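Local coordinates for protein protelomerase (Agrobacterium tumefaciens, PDB 4F43) that generates and protects the hairpin ends of linear DNA in Agrobacterium tumefaciens, working as a telomere resolvase, at residues L291-N294 with E299-L302. The protein carries 1 engineered substitution. Residues are numbered along the deposited sequence; the frame is centred on the assembly and turned at random.
Sequences LGHN and ETSL. With nucleotides of chain B.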
loop_
_atom_site.group_PDB
_atom_site.type_symbol
_atom_site.label_atom_id
_atom_site.label_comp_id
_atom_site.label_asym_id
_atom_site.label_seq_id
_atom_site.Cartn_x
_atom_site.Cartn_y
_atom_site.Cartn_z
ATOM N N LEU A 291 -13.058 -2.196 -1.357
ATOM C CA LEU A 291 -11.667 -1.803 -1.159
ATOM C C LEU A 291 -11.542 -0.612 -0.211
ATOM O O LEU A 291 -10.447 -0.283 0.244
ATOM C CB LEU A 291 -10.998 -1.487 -2.500
ATOM C CG LEU A 291 -10.846 -2.652 -3.483
ATOM C CD1 LEU A 291 -10.257 -2.169 -4.797
ATOM C CD2 LEU A 291 -9.987 -3.752 -2.885
ATOM N N GLY A 292 -12.669 0.029 0.081
ATOM C CA GLY A 292 -12.692 1.151 1.001
ATOM C C GLY A 292 -11.952 2.361 0.466
ATOM O O GLY A 292 -10.785 2.584 0.794
ATOM N N HIS A 293 -12.633 3.146 -0.361
ATOM C CA HIS A 293 -12.026 4.322 -0.969
ATOM C C HIS A 293 -12.676 5.610 -0.482
ATOM O O HIS A 293 -13.616 5.585 0.312
ATOM C CB HIS A 293 -12.121 4.246 -2.495
ATOM C CG HIS A 293 -11.216 3.226 -3.108
ATOM N ND1 HIS A 293 -11.386 2.755 -4.394
ATOM C CD2 HIS A 293 -10.129 2.585 -2.615
ATOM C CE1 HIS A 293 -10.446 1.870 -4.664
ATOM N NE2 HIS A 293 -9.669 1.747 -3.602
ATOM N N ASN A 294 -12.158 6.734 -0.967
ATOM C CA ASN A 294 -12.718 8.045 -0.672
ATOM C C ASN A 294 -14.176 8.119 -1.117
ATOM O O ASN A 294 -14.574 7.439 -2.063
ATOM C CB ASN A 294 -11.893 9.130 -1.370
ATOM C CG ASN A 294 -12.346 10.532 -1.014
ATOM O OD1 ASN A 294 -12.824 10.780 0.092
ATOM N ND2 ASN A 294 -12.202 11.457 -1.957
ATOM N N GLU A 299 -12.649 6.384 -9.589
ATOM C CA GLU A 299 -11.524 6.393 -10.519
ATOM C C GLU A 299 -10.317 5.628 -9.972
ATOM O O GLU A 299 -9.434 5.212 -10.719
ATOM C CB GLU A 299 -11.131 7.841 -10.829
ATOM C CG GLU A 299 -10.127 8.014 -11.953
ATOM C CD GLU A 299 -9.744 9.465 -12.160
ATOM O OE1 GLU A 299 -9.179 9.783 -13.228
ATOM O OE2 GLU A 299 -10.008 10.286 -11.257
ATOM N N THR A 300 -10.271 5.472 -8.653
ATOM C CA THR A 300 -9.175 4.747 -8.020
ATOM C C THR A 300 -9.298 3.252 -8.318
ATOM O O THR A 300 -8.300 2.531 -8.397
ATOM C CB THR A 300 -9.138 4.992 -6.499
ATOM O OG1 THR A 300 -9.020 6.397 -6.245
ATOM C CG2 THR A 300 -7.958 4.274 -5.860
ATOM N N SER A 301 -10.533 2.799 -8.507
ATOM C CA SER A 301 -10.812 1.400 -8.813
ATOM C C SER A 301 -10.273 0.989 -10.182
ATOM O O SER A 301 -10.061 -0.197 -10.444
ATOM C CB SER A 301 -12.318 1.132 -8.750
ATOM O OG SER A 301 -13.013 1.889 -9.725
ATOM N N LEU A 302 -10.052 1.975 -11.048
ATOM C CA LEU A 302 -9.528 1.727 -12.388
ATOM C C LEU A 302 -8.158 1.057 -12.340
ATOM O O LEU A 302 -7.764 0.363 -13.278
ATOM C CB LEU A 302 -9.439 3.033 -13.180
ATOM C CG LEU A 302 -10.745 3.794 -13.415
ATOM C CD1 LEU A 302 -10.477 5.088 -14.163
ATOM C CD2 LEU A 302 -11.739 2.928 -14.174
ATOM P P DC B 15 -8.576 6.971 -0.413
ATOM O OP1 DC B 15 -8.955 6.431 0.911
ATOM O OP2 DC B 15 -9.461 6.742 -1.577
ATOM O "O5'" DC B 15 -8.343 8.549 -0.277
ATOM C "C5'" DC B 15 -7.486 9.043 0.747
ATOM C "C4'" DC B 15 -7.055 10.477 0.486
ATOM O "O4'" DC B 15 -6.277 10.543 -0.737
ATOM C "C3'" DC B 15 -8.185 11.490 0.313
ATOM O "O3'" DC B 15 -7.829 12.720 0.936
ATOM C "C2'" DC B 15 -8.247 11.646 -1.202
ATOM C "C1'" DC B 15 -6.757 11.631 -1.495
ATOM N N1 DC B 15 -6.422 11.429 -2.924
ATOM C C2 DC B 15 -5.311 12.091 -3.456
ATOM O O2 DC B 15 -4.636 12.825 -2.721
ATOM N N3 DC B 15 -5.006 11.907 -4.765
ATOM C C4 DC B 15 -5.763 11.106 -5.518
ATOM N N4 DC B 15 -5.425 10.954 -6.804
ATOM C C5 DC B 15 -6.901 10.426 -4.987
ATOM C C6 DC B 15 -7.195 10.612 -3.696
ATOM P P DA B 16 -8.807 13.993 0.835
ATOM O OP1 DA B 16 -8.548 14.860 2.004
ATOM O OP2 DA B 16 -10.178 13.496 0.584
ATOM O "O5'" DA B 16 -8.312 14.746 -0.490
ATOM C "C5'" DA B 16 -7.153 15.578 -0.464
ATOM C "C4'" DA B 16 -6.626 15.838 -1.865
ATOM O "O4'" DA B 16 -6.997 14.731 -2.727
ATOM C "C3'" DA B 16 -7.174 17.089 -2.550
ATOM O "O3'" DA B 16 -6.198 17.630 -3.441
ATOM C "C2'" DA B 16 -8.355 16.518 -3.324
ATOM C "C1'" DA B 16 -7.708 15.241 -3.838
ATOM N N9 DA B 16 -8.645 14.225 -4.307
ATOM C C8 DA B 16 -9.702 13.694 -3.625
ATOM N N7 DA B 16 -10.368 12.791 -4.305
ATOM C C5 DA B 16 -9.700 12.725 -5.515
ATOM C C6 DA B 16 -9.906 11.956 -6.678
ATOM N N6 DA B 16 -10.895 11.066 -6.806
ATOM N N1 DA B 16 -9.054 12.137 -7.706
ATOM C C2 DA B 16 -8.064 13.028 -7.575
ATOM N N3 DA B 16 -7.770 13.807 -6.537
ATOM C C4 DA B 16 -8.634 13.603 -5.532
HETATM O O HOH W 1 -12.347 3.589 -6.571
#
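The imidazole of H293 takes the methyl of T300 over one of its faces: CG2 lies 3.9 Å from the ring centroid and 20° off the ring normal, a CH-pi contact displaced toward the CE1–NE2 rim. T300 presents this methyl because CG2 is anti to its backbone N, while OG1 turns to a hydrogen bond with the carboxylate of D297. CE1 of H293 comes closest, 3.7 Å from T300 CG2. ND1 of H293 also meets a water, at a short and doubtful 2.5 Å, and the same water accepts a weak bond of 2.8 Å from S301 N, so it may link the two segments. S301 OG bonds back to L298 O and to N284 of helix 283-291, so the turn is tied to the helix that precedes the loop. Beyond the histidine the chain reaches the hairpin DNA: N294 N donates to OP2 of DC15 of chain B at 2.8 Å, and N294 ND2 reaches N7 of DA16 of chain B through a weak bond of 3.3 Å. Methyl-on-ring packing thus holds H293 directly beside the amide that grips the DC15 phosphate, consistent with a role in shaping this catalytic-domain loop at the DNA backbone.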